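Local coordinates for protein quinoline 2-oxidoreductase large subunit (Pseudomonas putida, PDB 1T3Q) that carries a molybdenum-pterin cytosine dinucleotide cofactor and, as the large subunit of a molybdenum hydroxylase, oxidises quinoline at carbon 2, at residues R285-L290 and T705-Y711; Q689-E694 and V771-R777; L176-F180 and L313-N317; F306-G310 and A389-L395; L635-N639 and G737-M741. All coordinates share one frame; numbering follows the deposited sequence.

Interaction 1. Residues R285-L290 and T705-Y711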
# COMPACT_ATOMS: atom_id res chain seq x y z
N ARG B 285 -25.64 -8.49 -1.78
CA ARG B 285 -26.80 -7.91 -1.11
C ARG B 285 -27.61 -8.90 -0.27
O ARG B 285 -28.10 -8.54 0.80
CB ARG B 285 -27.71 -7.22 -2.13
CG ARG B 285 -28.90 -6.50 -1.52
CD ARG B 285 -28.48 -5.46 -0.48
NE ARG B 285 -27.52 -4.49 -1.00
CZ ARG B 285 -26.98 -3.51 -0.28
NH1 ARG B 285 -27.29 -3.38 1.01
NH2 ARG B 285 -26.12 -2.66 -0.84
N GLN B 286 -27.76 -10.13 -0.74
CA GLN B 286 -28.51 -11.13 0.00
C GLN B 286 -27.83 -11.46 1.32
O GLN B 286 -28.49 -11.61 2.35
CB GLN B 286 -28.69 -12.40 -0.83
CG GLN B 286 -29.73 -12.23 -1.93
CD GLN B 286 -29.40 -11.08 -2.85
OE1 GLN B 286 -28.41 -11.11 -3.57
NE2 GLN B 286 -30.24 -10.03 -2.83
N GLU B 287 -26.51 -11.57 1.30
CA GLU B 287 -25.76 -11.88 2.51
C GLU B 287 -25.87 -10.73 3.51
O GLU B 287 -25.84 -10.95 4.73
CB GLU B 287 -24.29 -12.14 2.18
CG GLU B 287 -24.08 -13.26 1.18
CD GLU B 287 -22.63 -13.48 0.87
OE1 GLU B 287 -22.04 -14.43 1.43
OE2 GLU B 287 -22.06 -12.70 0.06
N ASN B 288 -26.00 -9.50 3.01
CA ASN B 288 -26.12 -8.36 3.92
C ASN B 288 -27.44 -8.48 4.68
O ASN B 288 -27.52 -8.15 5.87
CB ASN B 288 -26.07 -7.03 3.17
CG ASN B 288 -25.83 -5.86 4.10
OD1 ASN B 288 -24.70 -5.60 4.53
ND2 ASN B 288 -26.90 -5.15 4.43
N PHE B 289 -28.49 -8.95 4.01
CA PHE B 289 -29.77 -9.12 4.67
C PHE B 289 -29.75 -10.36 5.57
O PHE B 289 -30.28 -10.35 6.67
CB PHE B 289 -30.91 -9.26 3.66
CG PHE B 289 -31.36 -7.95 3.06
CD1 PHE B 289 -31.22 -7.71 1.70
CD2 PHE B 289 -31.89 -6.95 3.88
CE1 PHE B 289 -31.61 -6.48 1.15
CE2 PHE B 289 -32.29 -5.73 3.34
CZ PHE B 289 -32.14 -5.49 1.98
N LEU B 290 -29.11 -11.42 5.09
CA LEU B 290 -29.03 -12.69 5.83
C LEU B 290 -28.09 -12.75 7.03
O LEU B 290 -28.49 -13.22 8.11
CB LEU B 290 -28.64 -13.82 4.89
CG LEU B 290 -29.69 -14.42 3.95
CD1 LEU B 290 -29.00 -15.26 2.89
CD2 LEU B 290 -30.68 -15.24 4.76
N THR B 705 -37.29 -11.59 3.20
CA THR B 705 -36.83 -10.37 2.55
C THR B 705 -35.31 -10.40 2.43
O THR B 705 -34.59 -10.15 3.41
CB THR B 705 -37.25 -9.11 3.36
OG1 THR B 705 -36.78 -9.23 4.70
CG2 THR B 705 -38.77 -8.96 3.37
N THR B 706 -34.80 -10.71 1.24
CA THR B 706 -33.36 -10.77 1.03
C THR B 706 -32.92 -9.99 -0.21
O THR B 706 -31.77 -10.07 -0.61
CB THR B 706 -32.85 -12.23 0.89
OG1 THR B 706 -33.56 -12.88 -0.17
CG2 THR B 706 -33.07 -13.01 2.19
N THR B 707 -33.84 -9.25 -0.82
CA THR B 707 -33.51 -8.47 -2.01
C THR B 707 -34.09 -7.06 -1.95
O THR B 707 -34.99 -6.78 -1.17
CB THR B 707 -34.05 -9.14 -3.30
OG1 THR B 707 -35.48 -8.99 -3.34
CG2 THR B 707 -33.70 -10.62 -3.32
N LEU B 708 -33.56 -6.17 -2.78
CA LEU B 708 -34.02 -4.79 -2.83
C LEU B 708 -35.40 -4.71 -3.48
O LEU B 708 -36.01 -3.64 -3.56
CB LEU B 708 -33.02 -3.94 -3.60
CG LEU B 708 -32.15 -2.95 -2.80
CD1 LEU B 708 -31.83 -3.46 -1.41
CD2 LEU B 708 -30.89 -2.67 -3.58
N MET B 709 -35.89 -5.86 -3.96
CA MET B 709 -37.21 -5.93 -4.56
C MET B 709 -38.24 -6.09 -3.44
O MET B 709 -39.37 -5.63 -3.55
CB MET B 709 -37.31 -7.11 -5.52
CG MET B 709 -36.59 -6.88 -6.83
SD MET B 709 -37.49 -5.73 -7.88
CE MET B 709 -37.96 -6.82 -9.19
N ASP B 710 -37.85 -6.76 -2.36
CA ASP B 710 -38.76 -6.96 -1.24
C ASP B 710 -38.48 -6.02 -0.08
O ASP B 710 -39.34 -5.83 0.78
CB ASP B 710 -38.73 -8.41 -0.76
CG ASP B 710 -39.38 -9.36 -1.76
OD1 ASP B 710 -40.45 -9.02 -2.30
OD2 ASP B 710 -38.82 -10.45 -1.99
N TYR B 711 -37.28 -5.46 -0.05
CA TYR B 711 -36.91 -4.51 1.00
C TYR B 711 -36.85 -3.15 0.32
O TYR B 711 -35.91 -2.85 -0.41
CB TYR B 711 -35.55 -4.84 1.61
CG TYR B 711 -35.27 -4.04 2.86
CD1 TYR B 711 -35.86 -4.39 4.08
CD2 TYR B 711 -34.47 -2.89 2.82
CE1 TYR B 711 -35.66 -3.61 5.23
CE2 TYR B 711 -34.26 -2.11 3.96
CZ TYR B 711 -34.86 -2.48 5.16
OH TYR B 711 -34.68 -1.70 6.29
O HOH W 1 -31.00 -7.22 -4.43
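Phe289 lies against Tyr711, its CE2 over one face of the tyrosine ring, toward the rim, and its CZ beside Tyr711 CB. This is the centre of a helix-on-loop contact in which the short helix 285-291 meets the irregular segment between helix 672-692 and strand 722-726, where both the medium and the small subunit touch the large one. The two ring planes are inclined at 55° with centroids 5.0 Å apart, an oblique aromatic pair. Phe289 CE2 comes 3.5 Å from Tyr711 CG. Leu708 approaches the phenylalanine differently: its CD1 sits at the ring edge, 4.0 Å from Phe289 CZ, and also meets the aliphatic CD of Arg285.

The guanidinium of Arg285 has its partners beyond this contact, Pro200 O of the same chain and Gly47 O of the small subunit, while Tyr711 OH reaches Ser197. Met1 of the medium subunit packs on Gln286 and Phe42 of the same subunit on Thr707.

Gln286 supplies the polar link. A bend at chi2 turns its amide toward Thr706 O, which lies 16° out of the amide plane, and NE2 donates to Thr706 O at 2.7 Å with an N-H...O angle of 151°. A water receives a weak bond from the same NE2 and a second, at 3.2 Å, from Leu708 N.

Interaction 2. Residues Q689-E694 and V771-R777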
# COMPACT_ATOMS: atom_id res chain seq x y z
N GLN B 689 -37.99 3.70 7.42
CA GLN B 689 -38.42 2.85 8.55
C GLN B 689 -39.91 2.93 8.84
O GLN B 689 -40.56 1.91 9.10
CB GLN B 689 -37.67 3.22 9.83
CG GLN B 689 -38.05 2.31 11.01
CD GLN B 689 -37.60 2.83 12.37
OE1 GLN B 689 -37.68 2.12 13.38
NE2 GLN B 689 -37.14 4.08 12.41
N THR B 690 -40.47 4.13 8.80
CA THR B 690 -41.88 4.30 9.12
C THR B 690 -42.92 3.98 8.06
O THR B 690 -44.06 3.67 8.39
CB THR B 690 -42.16 5.73 9.65
OG1 THR B 690 -41.77 6.70 8.66
CG2 THR B 690 -41.39 5.98 10.94
N LEU B 691 -42.55 4.04 6.78
CA LEU B 691 -43.53 3.78 5.73
C LEU B 691 -43.20 2.71 4.71
O LEU B 691 -44.09 2.25 4.00
CB LEU B 691 -43.81 5.07 4.95
CG LEU B 691 -44.33 6.30 5.71
CD1 LEU B 691 -44.41 7.49 4.76
CD2 LEU B 691 -45.69 5.99 6.31
N LEU B 692 -41.94 2.28 4.65
CA LEU B 692 -41.52 1.32 3.63
C LEU B 692 -40.73 0.08 4.00
O LEU B 692 -40.98 -1.00 3.46
CB LEU B 692 -40.69 2.07 2.58
CG LEU B 692 -41.35 3.24 1.86
CD1 LEU B 692 -40.29 4.13 1.24
CD2 LEU B 692 -42.30 2.69 0.80
N GLU B 693 -39.75 0.24 4.88
CA GLU B 693 -38.85 -0.85 5.25
C GLU B 693 -39.24 -1.86 6.32
O GLU B 693 -39.73 -1.51 7.39
CB GLU B 693 -37.50 -0.27 5.64
CG GLU B 693 -36.94 0.74 4.65
CD GLU B 693 -35.68 1.40 5.14
OE1 GLU B 693 -35.42 2.55 4.71
OE2 GLU B 693 -34.94 0.79 5.95
N GLU B 694 -38.98 -3.13 6.01
CA GLU B 694 -39.20 -4.21 6.95
C GLU B 694 -38.51 -5.49 6.53
O GLU B 694 -38.74 -6.01 5.44
CB GLU B 694 -40.69 -4.49 7.20
CG GLU B 694 -40.87 -5.37 8.44
CD GLU B 694 -42.31 -5.57 8.89
OE1 GLU B 694 -42.50 -6.19 9.95
OE2 GLU B 694 -43.24 -5.10 8.20
N VAL B 771 -44.84 -0.05 12.96
CA VAL B 771 -44.13 0.42 11.77
C VAL B 771 -43.49 -0.81 11.14
O VAL B 771 -43.14 -1.77 11.83
CB VAL B 771 -43.03 1.47 12.09
CG1 VAL B 771 -43.66 2.75 12.63
CG2 VAL B 771 -42.02 0.90 13.08
N PRO B 772 -43.33 -0.80 9.80
CA PRO B 772 -43.72 0.29 8.90
C PRO B 772 -45.23 0.39 8.71
O PRO B 772 -45.95 -0.61 8.80
CB PRO B 772 -43.01 -0.08 7.61
CG PRO B 772 -43.13 -1.58 7.61
CD PRO B 772 -42.78 -1.94 9.05
N ILE B 773 -45.72 1.60 8.46
CA ILE B 773 -47.14 1.83 8.23
C ILE B 773 -47.36 1.66 6.73
O ILE B 773 -47.17 2.58 5.95
CB ILE B 773 -47.53 3.24 8.66
CG1 ILE B 773 -47.21 3.43 10.15
CG2 ILE B 773 -49.01 3.47 8.38
CD1 ILE B 773 -47.44 4.83 10.67
N THR B 774 -47.75 0.44 6.36
CA THR B 774 -47.97 0.06 4.97
C THR B 774 -49.42 0.24 4.55
O THR B 774 -50.29 0.47 5.39
CB THR B 774 -47.61 -1.42 4.80
OG1 THR B 774 -48.50 -2.20 5.60
CG2 THR B 774 -46.19 -1.69 5.27
N PRO B 775 -49.70 0.17 3.24
CA PRO B 775 -51.10 0.33 2.83
C PRO B 775 -51.96 -0.77 3.45
O PRO B 775 -53.13 -0.55 3.77
CB PRO B 775 -51.03 0.26 1.30
CG PRO B 775 -49.71 -0.39 1.01
CD PRO B 775 -48.80 0.16 2.08
N GLU B 776 -51.38 -1.95 3.63
CA GLU B 776 -52.10 -3.06 4.24
C GLU B 776 -52.52 -2.68 5.66
O GLU B 776 -53.68 -2.84 6.04
CB GLU B 776 -51.22 -4.31 4.29
CG GLU B 776 -51.79 -5.44 5.15
CD GLU B 776 -53.02 -6.10 4.54
OE1 GLU B 776 -53.72 -6.84 5.27
OE2 GLU B 776 -53.27 -5.91 3.33
N ARG B 777 -51.58 -2.17 6.44
CA ARG B 777 -51.87 -1.79 7.82
C ARG B 777 -52.87 -0.64 7.92
O ARG B 777 -53.69 -0.61 8.83
CB ARG B 777 -50.57 -1.45 8.56
CG ARG B 777 -49.74 -2.69 8.86
CD ARG B 777 -48.58 -2.42 9.82
NE ARG B 777 -47.99 -3.68 10.27
CZ ARG B 777 -46.81 -4.15 9.88
NH1 ARG B 777 -46.07 -3.47 9.02
NH2 ARG B 777 -46.39 -5.33 10.33
O HOH W 2 -43.80 -4.62 11.89
O HOH W 3 -44.57 -7.94 10.23
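Thr690 and Pro772 bring the backbones together, their CA atoms 4.4 Å apart where the last part of helix 672-692 meets the turn leading into helix 775-783. A cis peptide precedes Pro772, and one residue later Ile773 N donates to Thr690 O at 2.7 Å. The N-H...O angle of 179° makes this bond straight, although the donor stands above the carbonyl plane.

Pro772 packs its ring against the backbone and side chain of 693-694. Its CG lies 3.4 Å from Glu693 O, and its CD is 3.3 Å from Glu694 OE2. The Glu694 side chain crosses the proline ring at about a right angle; CG is anti to the backbone N (chi1 -166°) and the extended chain carries the carboxylate past the ring to Arg777. There OE2 meets the guanidinium at its edge in a long, weak salt bridge, 3.4 Å from Arg777 NH1. The same NH1 donates to Pro772 O at 2.9 Å, which ties the arginine back to its own turn. Two waters donate to Glu694 OE1, one of them also to Val771 O. On another flank, Leu691 CD2 touches Ile773 CB.

Glu693 turns elsewhere, to Arg143 of the small subunit. Arg777 N bonds to Thr774 OG1 at 3.2 Å, the side-chain N-cap that opens helix 775-783, with Pro775 in its first turn.

Interaction 3. Residues L176-F180 and L313-N317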
# COMPACT_ATOMS: atom_id res chain seq x y z
N LEU B 176 -47.74 2.70 39.71
CA LEU B 176 -48.54 3.55 38.85
C LEU B 176 -50.02 3.21 38.72
O LEU B 176 -50.81 4.05 38.26
CB LEU B 176 -47.92 3.61 37.45
CG LEU B 176 -46.43 3.92 37.34
CD1 LEU B 176 -46.06 4.08 35.87
CD2 LEU B 176 -46.09 5.20 38.11
N ALA B 177 -50.41 2.00 39.09
CA ALA B 177 -51.81 1.59 38.98
C ALA B 177 -52.77 2.64 39.53
O ALA B 177 -53.72 3.04 38.84
CB ALA B 177 -52.03 0.24 39.68
N PRO B 178 -52.56 3.09 40.77
CA PRO B 178 -53.48 4.10 41.31
C PRO B 178 -53.46 5.41 40.53
O PRO B 178 -54.47 6.11 40.47
CB PRO B 178 -53.02 4.25 42.76
CG PRO B 178 -51.56 3.87 42.70
CD PRO B 178 -51.56 2.69 41.78
N ILE B 179 -52.32 5.75 39.93
CA ILE B 179 -52.25 6.99 39.16
C ILE B 179 -53.10 6.86 37.89
O ILE B 179 -53.89 7.75 37.57
CB ILE B 179 -50.79 7.35 38.79
CG1 ILE B 179 -49.99 7.63 40.07
CG2 ILE B 179 -50.76 8.57 37.87
CD1 ILE B 179 -48.51 7.96 39.85
N PHE B 180 -52.94 5.75 37.17
CA PHE B 180 -53.71 5.54 35.96
C PHE B 180 -55.19 5.39 36.27
O PHE B 180 -56.05 5.69 35.44
CB PHE B 180 -53.22 4.29 35.21
CG PHE B 180 -52.00 4.53 34.39
CD1 PHE B 180 -50.73 4.41 34.95
CD2 PHE B 180 -52.11 4.95 33.06
CE1 PHE B 180 -49.59 4.70 34.21
CE2 PHE B 180 -50.97 5.24 32.31
CZ PHE B 180 -49.71 5.12 32.89
N LEU B 313 -48.38 12.90 34.64
CA LEU B 313 -48.33 12.41 36.01
C LEU B 313 -47.52 11.12 36.13
O LEU B 313 -46.94 10.83 37.18
CB LEU B 313 -49.74 12.16 36.53
CG LEU B 313 -50.67 13.37 36.52
CD1 LEU B 313 -52.05 12.95 37.03
CD2 LEU B 313 -50.09 14.48 37.40
N ALA B 314 -47.49 10.35 35.05
CA ALA B 314 -46.76 9.09 35.07
C ALA B 314 -46.57 8.49 33.69
O ALA B 314 -47.37 8.71 32.78
CB ALA B 314 -47.50 8.08 35.95
N LEU B 315 -45.49 7.74 33.54
CA LEU B 315 -45.20 7.07 32.29
C LEU B 315 -44.78 5.65 32.60
O LEU B 315 -43.86 5.40 33.38
CB LEU B 315 -44.09 7.79 31.52
CG LEU B 315 -43.74 7.17 30.15
CD1 LEU B 315 -43.05 8.19 29.28
CD2 LEU B 315 -42.85 5.95 30.34
N GLU B 316 -45.46 4.70 31.98
CA GLU B 316 -45.16 3.29 32.17
C GLU B 316 -44.72 2.72 30.82
O GLU B 316 -45.31 3.04 29.79
CB GLU B 316 -46.41 2.57 32.67
CG GLU B 316 -46.26 1.08 32.84
CD GLU B 316 -47.43 0.48 33.60
OE1 GLU B 316 -48.59 0.78 33.24
OE2 GLU B 316 -47.18 -0.28 34.57
N ASN B 317 -43.68 1.89 30.83
CA ASN B 317 -43.22 1.28 29.59
C ASN B 317 -42.57 -0.07 29.77
O ASN B 317 -41.59 -0.21 30.51
CB ASN B 317 -42.23 2.20 28.85
CG ASN B 317 -41.93 1.71 27.43
OD1 ASN B 317 -40.78 1.63 27.01
ND2 ASN B 317 -42.98 1.39 26.68
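With CG beside the backbone N (chi1 -50°) and an extended chi2, Leu176 pushes both methyls onto strand 312-322; in Ile179 it is CG2 that stands anti to the backbone N and bears on the same strand. The arrangement is a short helix, 177-182, laid over a mixed beta-sheet. Leu176, just before the helix, and Ile179 and Phe180 in its first turn cover the strand where Leu313 and Ala314 both face Ala305 of strand 298-306, a classic beta bulge.

Ala314 CB is the common point of contact: Ile179 CG2 approaches it to 3.8 Å and Leu176 CD2 to 3.9 Å, with Phe180 CE1 a little farther away. Ile179 CG2 also meets Leu313 CB at 4.0 Å. These consecutive strand residues can both face the helix because the bulge interrupts the usual alternation. Ala352 of the adjoining strand 352-360 extends the apolar surface beneath Leu176 and Ile179.

No hydrogen bond spans the two segments. Phe180 lies obliquely beside Glu316, its ring inclined by 21° to the carboxylate. Arg188 makes a cation-pi contact with that ring and a weak, long ion pair with Glu316 OE1. Leu176 and Glu316 slide past one another in opposite directions, with Leu176 CD1 3.6 Å from Glu316 CB.

Interaction 4. Residues F306-G310 and A389-L395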
# COMPACT_ATOMS: atom_id res chain seq x y z
N PHE B 306 -52.07 11.73 32.72
CA PHE B 306 -51.94 13.18 32.77
C PHE B 306 -53.14 13.85 33.43
O PHE B 306 -54.22 13.26 33.51
CB PHE B 306 -51.73 13.72 31.35
CG PHE B 306 -52.73 13.22 30.35
CD1 PHE B 306 -53.89 13.93 30.08
CD2 PHE B 306 -52.50 12.03 29.66
CE1 PHE B 306 -54.82 13.46 29.15
CE2 PHE B 306 -53.42 11.55 28.73
CZ PHE B 306 -54.58 12.27 28.47
N ASP B 307 -52.95 15.07 33.90
CA ASP B 307 -54.04 15.78 34.55
C ASP B 307 -54.86 16.60 33.55
O ASP B 307 -54.55 16.61 32.35
CB ASP B 307 -53.51 16.65 35.71
CG ASP B 307 -52.75 17.89 35.23
OD1 ASP B 307 -52.10 18.53 36.09
OD2 ASP B 307 -52.80 18.23 34.04
N GLY B 308 -55.89 17.27 34.05
CA GLY B 308 -56.76 18.06 33.19
C GLY B 308 -56.10 19.16 32.39
O GLY B 308 -56.69 19.68 31.45
N ASP B 309 -54.88 19.52 32.77
CA ASP B 309 -54.14 20.57 32.08
C ASP B 309 -53.12 19.98 31.11
O ASP B 309 -52.44 20.72 30.40
CB ASP B 309 -53.43 21.46 33.10
CG ASP B 309 -54.40 22.27 33.95
OD1 ASP B 309 -54.11 22.50 35.14
OD2 ASP B 309 -55.46 22.68 33.41
N GLY B 310 -53.03 18.66 31.09
CA GLY B 310 -52.09 17.99 30.20
C GLY B 310 -50.74 17.72 30.83
O GLY B 310 -49.82 17.26 30.15
N ALA B 389 -52.80 12.57 23.60
CA ALA B 389 -53.24 13.19 24.84
C ALA B 389 -53.68 14.62 24.54
O ALA B 389 -54.69 15.09 25.05
CB ALA B 389 -52.11 13.20 25.87
N ALA B 390 -52.91 15.30 23.70
CA ALA B 390 -53.23 16.67 23.33
C ALA B 390 -54.60 16.74 22.67
O ALA B 390 -55.44 17.53 23.08
CB ALA B 390 -52.15 17.23 22.39
N ARG B 391 -54.82 15.90 21.65
CA ARG B 391 -56.10 15.90 20.96
C ARG B 391 -57.25 15.62 21.91
O ARG B 391 -58.32 16.21 21.79
CB ARG B 391 -56.12 14.85 19.83
CG ARG B 391 -55.43 15.28 18.55
CD ARG B 391 -55.74 14.31 17.40
NE ARG B 391 -55.28 12.96 17.70
CZ ARG B 391 -54.02 12.55 17.55
NH1 ARG B 391 -53.70 11.30 17.86
NH2 ARG B 391 -53.10 13.37 17.08
N GLN B 392 -57.03 14.72 22.86
CA GLN B 392 -58.06 14.38 23.82
C GLN B 392 -58.43 15.59 24.68
O GLN B 392 -59.59 15.76 25.06
CB GLN B 392 -57.58 13.23 24.71
CG GLN B 392 -58.42 12.97 25.93
CD GLN B 392 -57.91 11.79 26.74
OE1 GLN B 392 -58.06 11.75 27.97
NE2 GLN B 392 -57.31 10.82 26.06
N LEU B 393 -57.46 16.45 24.97
CA LEU B 393 -57.69 17.63 25.79
C LEU B 393 -58.01 18.89 25.00
O LEU B 393 -58.39 19.92 25.57
CB LEU B 393 -56.45 17.89 26.67
CG LEU B 393 -56.15 16.78 27.68
CD1 LEU B 393 -54.82 17.04 28.35
CD2 LEU B 393 -57.28 16.72 28.71
N GLY B 394 -57.86 18.83 23.68
CA GLY B 394 -58.14 20.00 22.87
C GLY B 394 -56.99 20.98 22.89
O GLY B 394 -57.19 22.18 22.68
N LEU B 395 -55.79 20.49 23.17
CA LEU B 395 -54.59 21.32 23.20
C LEU B 395 -53.80 21.04 21.93
O LEU B 395 -53.93 19.96 21.35
CB LEU B 395 -53.71 20.96 24.40
CG LEU B 395 -54.22 21.16 25.83
CD1 LEU B 395 -53.23 20.53 26.79
CD2 LEU B 395 -54.38 22.65 26.12
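Asp307 OD2 receives the backbone N of Asp309 at 2.8 Å, and outside the contact Arg311 N binds the same oxygen. The Asp309 N-H comes from above the carboxylate plane, 51° out of it. Across from this turn, Leu393 CD1 presses on Gly310 CA at 3.4 Å and on Phe306 CE1 at 3.7 Å, while Leu395 CD1 meets Asp309 O.

The turn is an Asx turn combined with a type I beta turn, Asp307 to Gly310, in the hairpin joining strands 298-306 and 312-322. It packs on the end of helix 375-393, which closes in a Schellman motif: Leu395 N bonds to Ala390 O at 3.0 Å, with Gly394 at positive phi.

Phe306 takes the cramped first torsion (chi1 50°), placing CG between its backbone N and carbonyl carbon. Ala389 CB then sits over one ring face, 3.9 Å from the centroid in a CH-pi contact. Gln392 CD lies at the ring edge, with the amide plane turned 56° from the ring and Gln392 OE1 3.6 Å from Phe306 CZ.

Interaction 5. Residues L635-N639 and G737-M741. With MCN (pterin cytosine dinucleotide), chain N.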
# COMPACT_ATOMS: atom_id res chain seq x y z
N LEU B 635 -22.34 14.07 30.36
CA LEU B 635 -23.14 13.88 29.16
C LEU B 635 -23.05 15.16 28.34
O LEU B 635 -22.83 16.24 28.87
CB LEU B 635 -24.61 13.65 29.53
CG LEU B 635 -24.97 12.52 30.50
CD1 LEU B 635 -26.48 12.51 30.67
CD2 LEU B 635 -24.48 11.19 29.96
N VAL B 636 -23.22 15.02 27.03
CA VAL B 636 -23.23 16.16 26.12
C VAL B 636 -24.53 15.97 25.34
O VAL B 636 -24.56 15.29 24.32
CB VAL B 636 -22.02 16.16 25.17
CG1 VAL B 636 -22.12 17.33 24.18
CG2 VAL B 636 -20.72 16.27 25.97
N LEU B 637 -25.60 16.56 25.85
CA LEU B 637 -26.92 16.43 25.26
C LEU B 637 -27.26 17.43 24.16
O LEU B 637 -27.22 18.63 24.38
CB LEU B 637 -27.99 16.54 26.34
CG LEU B 637 -27.83 15.63 27.56
CD1 LEU B 637 -28.95 15.89 28.54
CD2 LEU B 637 -27.82 14.18 27.11
N ALA B 638 -27.60 16.92 22.98
CA ALA B 638 -28.01 17.78 21.87
C ALA B 638 -29.53 17.70 21.88
O ALA B 638 -30.10 16.87 22.58
CB ALA B 638 -27.45 17.25 20.55
N ASN B 639 -30.20 18.55 21.11
CA ASN B 639 -31.65 18.51 21.09
C ASN B 639 -32.21 19.10 19.81
O ASN B 639 -31.49 19.70 19.02
CB ASN B 639 -32.23 19.26 22.30
CG ASN B 639 -32.04 20.76 22.20
OD1 ASN B 639 -32.90 21.47 21.67
ND2 ASN B 639 -30.92 21.25 22.69
N GLY B 737 -17.46 24.32 21.78
CA GLY B 737 -18.87 24.19 22.14
C GLY B 737 -19.61 23.16 21.31
O GLY B 737 -20.84 23.07 21.35
N ILE B 738 -18.86 22.37 20.56
CA ILE B 738 -19.39 21.33 19.68
C ILE B 738 -20.16 20.18 20.36
O ILE B 738 -19.72 19.65 21.38
CB ILE B 738 -18.23 20.70 18.87
CG1 ILE B 738 -17.65 21.74 17.91
CG2 ILE B 738 -18.72 19.45 18.12
CD1 ILE B 738 -16.26 21.40 17.39
N LYS B 739 -21.31 19.82 19.79
CA LYS B 739 -22.11 18.69 20.25
C LYS B 739 -22.36 17.80 19.03
O LYS B 739 -22.19 18.25 17.89
CB LYS B 739 -23.45 19.15 20.82
CG LYS B 739 -23.36 19.95 22.10
CD LYS B 739 -24.75 20.20 22.67
CE LYS B 739 -24.69 20.98 23.97
NZ LYS B 739 -26.04 21.19 24.54
N GLY B 740 -22.78 16.55 19.25
CA GLY B 740 -23.03 15.66 18.12
C GLY B 740 -24.45 15.74 17.58
O GLY B 740 -25.29 16.42 18.16
N MET B 741 -24.72 15.04 16.48
CA MET B 741 -26.07 15.05 15.89
C MET B 741 -26.29 14.01 14.80
O MET B 741 -27.39 13.87 14.28
CB MET B 741 -26.41 16.46 15.34
CG MET B 741 -25.45 17.02 14.28
SD MET B 741 -25.49 16.19 12.67
CE MET B 741 -27.21 16.35 12.24
N1 MCN N . -20.93 17.81 12.56
C2 MCN N . -20.61 19.21 12.50
N3 MCN N . -20.89 19.89 13.67
C4 MCN N . -21.44 19.35 14.83
C5 MCN N . -21.76 17.92 14.84
C6 MCN N . -21.50 17.16 13.72
O2 MCN N . -20.16 19.70 11.48
N4 MCN N . -21.66 20.10 15.89
C1' MCN N . -20.58 16.99 11.26
C2D MCN N . -19.19 16.23 11.39
O2' MCN N . -18.52 16.18 10.09
C3' MCN N . -19.58 14.89 11.96
C4D MCN N . -20.90 14.56 11.29
O4D MCN N . -21.51 15.91 10.98
O3' MCN N . -18.55 13.89 11.63
C5' MCN N . -21.82 13.57 12.07
O5' MCN N . -21.92 14.09 13.37
PA MCN N . -21.56 13.30 14.69
O1A MCN N . -20.32 13.93 15.23
O2A MCN N . -22.86 13.30 15.48
O3A MCN N . -21.34 11.70 14.47
PB MCN N . -20.11 10.89 13.85
O1B MCN N . -19.57 10.01 14.94
O2B MCN N . -19.14 11.80 13.16
O3B MCN N . -20.79 10.00 12.70
C10 MCN N . -21.44 8.79 13.02
C9' MCN N . -22.90 9.08 12.91
C8' MCN N . -23.59 7.72 13.18
S8' MCN N . -23.31 7.03 14.80
C7' MCN N . -24.37 7.05 12.33
S7' MCN N . -25.14 5.47 12.65
C6' MCN N . -24.58 7.66 10.90
C7 MCN N . -24.42 9.15 10.93
O9' MCN N . -23.18 9.52 11.50
N5' MCN N . -23.68 6.85 9.98
C4A MCN N . -23.52 7.60 8.75
N8' MCN N . -24.47 9.71 9.53
C4B MCN N . -23.92 8.92 8.48
N1' MCN N . -23.75 9.61 7.25
C2' MCN N . -23.14 8.89 6.28
N2' MCN N . -22.97 9.50 5.09
N3' MCN N . -22.69 7.60 6.46
C4' MCN N . -22.81 6.84 7.68
O4' MCN N . -22.39 5.72 7.75
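Val636 begins the contact, its CG1 resting 3.6 Å from Lys739 CG, so the valine methyl packs on the aliphatic part of the lysine. At Leu637 it is the backbone that takes part: the extended lysine chain runs on to the carbonyl, where NZ donates to Leu637 O at 2.8 Å, tilted 24° from the carbonyl plane. Glu423 forms a salt bridge with the same NZ. Ala638 follows, its CB 3.3 Å from Gly740 O. Thr467 OG1 accepts from Gly740 N and donates to Val636 O, bridging the segments through a third element.

The opposite side of 737-741 serves the cofactor. The cytosine amino group N4 of the pterin cytosine dinucleotide donates to Lys739 O at 2.8 Å, and Met741 N donates to the phosphate oxygen O2A at 2.7 Å with an angle of 168°. The buried lysine charge is thus paired with Glu423, away from the cofactor phosphate, whereas the loop recognises base and phosphate through backbone atoms, Lys739 O and Met741 N.

In the fold
Interactions 2 and 5 are buried, whereas 1, 3 and 4 are partly buried, with exposed turn residues in 4. Interactions 1 and 2 touch, Tyr711 CE1 packing 3.5 Å from Glu694 N, and both sites meet the medium and small subunits; Arg285 of interaction 1 and Glu693 of interaction 2 each have a partner in the small subunit. In interactions 3 and 4 helical segments pack on one sheet, at strands 298-306 and 312-322 and their connecting turn; Leu313 CG packs 3.9 Å from Asp307 N, and neither has a hydrogen bond between its segments. Interaction 5 alone includes cofactor bonds; its centre is about 31 Å from those of interactions 2, 3 and 4.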